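Local coordinates for thiamin pyrophosphokinase family protein (Enterococcus faecalis, PDB 3MEL) that probably transfers a diphosphate group from ATP to thiamine to form thiamine diphosphate, at the interface of chains A and B. Numbering follows the deposited sequence. Chains: chain A/B, Thiamin pyrophosphokinase family protein.

Contact 1: the interface of chains A and B. Residues chain A 105-107, 110; chain B 135, 137, 159, 209.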
# COMPACT_ATOMS: atom_id res chain seq x y z
N ARG A 105 0.55 -7.74 -4.27
CA ARG A 105 -0.11 -7.03 -5.36
C ARG A 105 -0.77 -5.76 -4.85
O ARG A 105 -1.60 -5.79 -3.95
CB ARG A 105 -1.11 -7.94 -6.07
CG ARG A 105 -0.60 -8.43 -7.42
CD ARG A 105 -0.96 -9.86 -7.74
NE ARG A 105 -2.31 -10.10 -8.26
CZ ARG A 105 -3.17 -9.19 -8.73
NH1 ARG A 105 -2.85 -7.91 -8.77
NH2 ARG A 105 -4.36 -9.58 -9.15
N ILE A 106 -0.39 -4.62 -5.43
CA ILE A 106 -0.76 -3.35 -4.82
C ILE A 106 -2.21 -2.96 -5.09
O ILE A 106 -2.82 -2.27 -4.28
CB ILE A 106 0.27 -2.21 -5.10
CG1 ILE A 106 1.70 -2.68 -4.78
CG2 ILE A 106 -0.05 -0.96 -4.27
CD1 ILE A 106 2.75 -1.59 -4.82
N ASP A 107 -2.79 -3.42 -6.20
CA ASP A 107 -4.23 -3.29 -6.39
C ASP A 107 -5.00 -3.96 -5.24
O ASP A 107 -5.95 -3.40 -4.71
CB ASP A 107 -4.70 -3.83 -7.75
CG ASP A 107 -4.00 -5.11 -8.17
OD1 ASP A 107 -3.19 -5.64 -7.39
OD2 ASP A 107 -4.27 -5.58 -9.29
N LEU A 110 -4.45 -1.91 -1.90
CA LEU A 110 -5.43 -0.81 -1.84
C LEU A 110 -6.91 -1.26 -1.82
O LEU A 110 -7.79 -0.57 -1.29
CB LEU A 110 -5.19 0.14 -3.01
CG LEU A 110 -3.80 0.75 -3.10
CD1 LEU A 110 -3.62 1.46 -4.43
CD2 LEU A 110 -3.56 1.70 -1.94
N ASN B 135 4.78 -5.01 -9.12
CA ASN B 135 3.84 -3.95 -9.45
C ASN B 135 4.48 -2.83 -10.23
O ASN B 135 5.69 -2.63 -10.17
CB ASN B 135 3.22 -3.34 -8.21
CG ASN B 135 2.54 -4.36 -7.34
OD1 ASN B 135 1.31 -4.52 -7.37
ND2 ASN B 135 3.34 -5.05 -6.54
N ILE B 137 3.22 1.18 -11.22
CA ILE B 137 2.19 2.18 -11.00
C ILE B 137 2.44 3.45 -11.78
O ILE B 137 3.55 3.98 -11.78
CB ILE B 137 2.13 2.57 -9.52
CG1 ILE B 137 1.78 1.36 -8.66
CG2 ILE B 137 1.17 3.74 -9.30
CD1 ILE B 137 1.88 1.59 -7.18
N CYS B 159 -7.11 2.03 -9.90
CA CYS B 159 -7.28 2.40 -8.51
C CYS B 159 -7.57 3.89 -8.43
O CYS B 159 -6.71 4.72 -8.68
CB CYS B 159 -6.01 2.06 -7.74
SG CYS B 159 -5.44 0.35 -7.94
N ILE B 209 -2.34 0.52 -12.08
CA ILE B 209 -1.39 -0.47 -11.60
C ILE B 209 -1.47 -1.69 -12.48
O ILE B 209 -2.51 -2.33 -12.58
CB ILE B 209 -1.70 -0.93 -10.13
CG1 ILE B 209 -1.75 0.26 -9.15
CG2 ILE B 209 -0.68 -1.98 -9.65
CD1 ILE B 209 -1.43 -0.12 -7.72
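The first turn of helix 106-113 in chain A meets chain B through A:Ile106, whose backbone N donates a hydrogen bond to the side-chain carbonyl OD1 of B:Asn135 at 2.6 Å. The bond is nearly straight, 165° at the hydrogen, but the donor sits 36° above the plane of the amide and not on a lone pair. B:Asn135 CG lies anti to its carbonyl carbon (chi1 -56°), carrying OD1 to the helix start, where it takes up an N-H much as a helix cap would, here from the other subunit. Apolar packing surrounds this bond. B:Ile209 crosses the A:Ile106 side chain at about a right angle, its CD1 methyl lying 3.8 Å from A:Ile106 CB. At the far end, A:Ile106 CD1 touches B:Ile137 CD1 at 4.0 Å. One turn on, the methyl CD1 of A:Leu110 rests 4.1 Å from B:Cys159 SG. Behind the first shell, A:Arg105 NH1 reaches A:Asp107 OD2 at 2.8 Å, in the guanidinium plane and on the syn side, and also pairs with A:Asp107 OD1 at 2.7 Å in a salt bridge. The patch seats the helix start on strands 135-140, 155-160 and 206-211 of the partner and so may help hold the two-fold pair of chains seen in the crystal.

Contact 2: the interface of chains A and B. Residues chain A 105, 107; chain B 135, 155, 188-189, 211-212.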
# COMPACT_ATOMS: atom_id res chain seq x y z
N ARG A 105 0.55 -7.74 -4.27
CA ARG A 105 -0.11 -7.03 -5.36
C ARG A 105 -0.77 -5.76 -4.85
O ARG A 105 -1.60 -5.79 -3.95
CB ARG A 105 -1.11 -7.94 -6.07
CG ARG A 105 -0.60 -8.43 -7.42
CD ARG A 105 -0.96 -9.86 -7.74
NE ARG A 105 -2.31 -10.10 -8.26
CZ ARG A 105 -3.17 -9.19 -8.73
NH1 ARG A 105 -2.85 -7.91 -8.77
NH2 ARG A 105 -4.36 -9.58 -9.15
N ASP A 107 -2.79 -3.42 -6.20
CA ASP A 107 -4.23 -3.29 -6.39
C ASP A 107 -5.00 -3.96 -5.24
O ASP A 107 -5.95 -3.40 -4.71
CB ASP A 107 -4.70 -3.83 -7.75
CG ASP A 107 -4.00 -5.11 -8.17
OD1 ASP A 107 -3.19 -5.64 -7.39
OD2 ASP A 107 -4.27 -5.58 -9.29
N ASN B 135 4.78 -5.01 -9.12
CA ASN B 135 3.84 -3.95 -9.45
C ASN B 135 4.48 -2.83 -10.23
O ASN B 135 5.69 -2.63 -10.17
CB ASN B 135 3.22 -3.34 -8.21
CG ASN B 135 2.54 -4.36 -7.34
OD1 ASN B 135 1.31 -4.52 -7.37
ND2 ASN B 135 3.34 -5.05 -6.54
N TYR B 155 -1.82 -8.58 -14.85
CA TYR B 155 -3.12 -8.02 -14.50
C TYR B 155 -3.10 -6.53 -14.62
O TYR B 155 -2.04 -5.91 -14.58
CB TYR B 155 -3.49 -8.35 -13.04
CG TYR B 155 -3.52 -9.80 -12.65
CD1 TYR B 155 -4.70 -10.54 -12.72
CD2 TYR B 155 -2.40 -10.43 -12.16
CE1 TYR B 155 -4.75 -11.87 -12.35
CE2 TYR B 155 -2.43 -11.76 -11.78
CZ TYR B 155 -3.61 -12.48 -11.87
OH TYR B 155 -3.64 -13.81 -11.48
N ALA B 188 -9.73 -4.03 -9.33
CA ALA B 188 -8.42 -4.60 -9.04
C ALA B 188 -7.87 -5.69 -9.94
O ALA B 188 -6.65 -5.80 -10.07
CB ALA B 188 -8.34 -5.05 -7.59
N SER B 189 -8.70 -6.53 -10.54
CA SER B 189 -8.08 -7.67 -11.19
C SER B 189 -8.47 -7.85 -12.64
O SER B 189 -8.75 -8.96 -13.11
CB SER B 189 -8.27 -8.95 -10.37
OG SER B 189 -7.22 -9.09 -9.43
N SER B 211 0.31 -5.43 -12.69
CA SER B 211 1.00 -6.27 -11.72
C SER B 211 0.95 -7.73 -12.12
O SER B 211 0.36 -8.10 -13.14
CB SER B 211 0.43 -6.10 -10.31
OG SER B 211 -0.96 -6.38 -10.26
N LYS B 212 1.57 -8.57 -11.30
CA LYS B 212 1.70 -9.99 -11.59
C LYS B 212 1.95 -10.70 -10.28
O LYS B 212 2.28 -10.08 -9.28
CB LYS B 212 2.87 -10.24 -12.53
CG LYS B 212 4.23 -10.15 -11.87
CD LYS B 212 5.29 -10.26 -12.91
CE LYS B 212 6.65 -10.47 -12.32
NZ LYS B 212 7.68 -10.32 -13.41
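A:Arg105 lays its guanidinium group on the ring of B:Tyr155, a cation-pi stack made by the arginine of the GGRIDH motif of the thiamin pyrophosphokinase family. The two planes are 11° apart, and A:Arg105 NH2 stands 3.6 Å from the ring centroid. The CZ carbon lies towards the rim, 3.7 Å from B:Tyr155 CD2, so it is the NH2 branch that sits over the middle of the ring. Bends at chi2 and chi3 bring the arginine tip round to this face.

Hydrogen bonding uses both terminal nitrogens. A:Arg105 NH1 is 2.9 Å from the hydroxyl OG of B:Ser211, a pair suited to a hydrogen bond from arginine to serine. The serine OG lies between its own backbone N and carbonyl carbon, chi1 57°, which turns it towards the guanidinium. A:Arg105 NH2 points to B:Ser189 OG, but that bond is weak, with a bent approach. NH1 also keeps its link to A:Asp107 within chain A, which should help fix the rotation of the group.

Van der Waals contact brings the methylene CD of A:Arg105 to 3.6 Å from the backbone carbonyl O of B:Lys212. Among apolar pairs, A:Arg105 CG packs 3.9 Å from B:Ser211 CB, and A:Asp107 CB meets B:Ala188 CB at 3.8 Å. The nearby approach of A:Asp107 OD2 to B:Ala188 O pairs two acceptors, so the local model, of the peptide or the carboxylate, is doubtful there.

Contact 3: the interface of chains A and B. Residues chain A 155-156, 188-189, 211; chain B 105, 107-108.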
# COMPACT_ATOMS: atom_id res chain seq x y z
N TYR A 155 7.07 2.61 15.26
CA TYR A 155 6.62 3.81 14.56
C TYR A 155 5.11 4.03 14.64
O TYR A 155 4.35 3.09 14.85
CB TYR A 155 7.10 3.78 13.11
CG TYR A 155 8.61 3.66 13.01
CD1 TYR A 155 9.44 4.73 13.37
CD2 TYR A 155 9.22 2.49 12.56
CE1 TYR A 155 10.81 4.63 13.29
CE2 TYR A 155 10.60 2.39 12.47
CZ TYR A 155 11.39 3.47 12.83
OH TYR A 155 12.76 3.38 12.76
N LEU A 156 4.70 5.28 14.49
CA LEU A 156 3.29 5.64 14.47
C LEU A 156 3.02 6.49 13.22
O LEU A 156 3.86 7.28 12.80
CB LEU A 156 2.94 6.42 15.74
CG LEU A 156 1.53 7.02 15.92
CD1 LEU A 156 0.41 5.96 15.86
CD2 LEU A 156 1.45 7.83 17.20
N ALA A 188 4.03 9.72 8.33
CA ALA A 188 4.61 8.46 8.70
C ALA A 188 5.85 8.69 9.54
O ALA A 188 6.32 9.82 9.65
CB ALA A 188 4.96 7.69 7.46
N SER A 189 6.36 7.62 10.14
CA SER A 189 7.59 7.67 10.94
C SER A 189 7.50 8.55 12.19
O SER A 189 8.51 8.95 12.75
CB SER A 189 8.79 8.04 10.08
OG SER A 189 8.81 7.24 8.89
N SER A 211 4.09 0.41 12.98
CA SER A 211 4.98 -0.39 12.14
C SER A 211 6.34 -0.54 12.81
O SER A 211 6.58 0.07 13.84
CB SER A 211 5.14 0.27 10.77
OG SER A 211 5.39 1.68 10.88
N ARG B 105 7.38 -1.13 5.48
CA ARG B 105 6.41 -0.26 6.15
C ARG B 105 5.42 0.34 5.15
O ARG B 105 5.78 0.76 4.05
CB ARG B 105 7.11 0.85 6.95
CG ARG B 105 7.67 0.42 8.31
CD ARG B 105 9.18 0.71 8.46
NE ARG B 105 9.56 2.06 8.88
CZ ARG B 105 8.73 3.07 9.14
NH1 ARG B 105 7.42 2.93 9.05
NH2 ARG B 105 9.22 4.25 9.50
N ASP B 107 3.09 2.84 5.93
CA ASP B 107 2.91 4.28 6.10
C ASP B 107 3.91 5.01 5.23
O ASP B 107 3.76 6.18 4.92
CB ASP B 107 3.05 4.69 7.58
CG ASP B 107 4.44 4.43 8.14
OD1 ASP B 107 5.12 3.48 7.69
OD2 ASP B 107 4.85 5.17 9.06
N HIS B 108 4.95 4.28 4.82
CA HIS B 108 5.99 4.84 3.99
C HIS B 108 5.63 4.55 2.55
O HIS B 108 5.92 5.34 1.68
CB HIS B 108 7.33 4.20 4.33
CG HIS B 108 8.51 4.98 3.88
ND1 HIS B 108 9.51 5.39 4.74
CD2 HIS B 108 8.87 5.44 2.65
CE1 HIS B 108 10.43 6.06 4.06
NE2 HIS B 108 10.07 6.10 2.79
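B:Asp107, the aspartate of the GGRIDH motif of thiamin pyrophosphokinases, accepts a hydrogen bond across the interface: A:Ser189 N donates to its OD2 at 3.1 Å. The angle at the hydrogen is 157°, and the donor arrives nearly end-on to the C-O bond. The extended psi of A:Ala188 turns this N-H to the carboxylate. Further polar contacts come from B:Arg105. Its NH1 lies 3.0 Å from A:Ser211 OG, where arginine can donate to the serine hydroxyl, while the bond from NH2 to A:Ser189 OG is weak. A chi1 of 47° tucks the A:Ser211 hydroxyl between its backbone N and carbonyl carbon, where it faces B:Arg105 NH1.

Charge pairing within chain B supports these contacts: B:Arg105 NH1 forms a salt bridge with B:Asp107 OD1 at 2.7 Å. OD1 is thus paired mainly within chain B, while OD2 takes the A:Ser189 amide and a weak bond from the same NH1.

Stacking involves A:Tyr155, whose ring runs almost parallel to the B:Arg105 guanidinium, 6° from it. B:Arg105 NH2 hovers over the ring centre, 3.6 Å from the centroid, in a cation-pi contact, and CZ lies 3.5 Å from A:Tyr155 CD2.

In the apolar contacts, B:Arg105 CG packs 3.5 Å from A:Ser211 CB. The residue after B:Asp107 in the motif, B:His108, belongs to the thiamine diphosphate site.

Contacts 1 and 2 are adjacent parts of one patch, their C-alpha centres about 5 Å apart, and share A:Arg105, A:Asp107 and B:Asn135. Contact 3 is the two-fold counterpart of contact 2 with the chains exchanged; its centre lies about 19 Å from contact 1 and 23 Å from contact 2. Each subunit thus offers its motif segment and helix 106-113 to the other's strands, so the contacts are reciprocal. The copies differ at the peptide between residues 188 and 189. Because the same segment contains a thiamine diphosphate-binding histidine, the interface lies close to that site; the structure alone does not show whether pairing affects it.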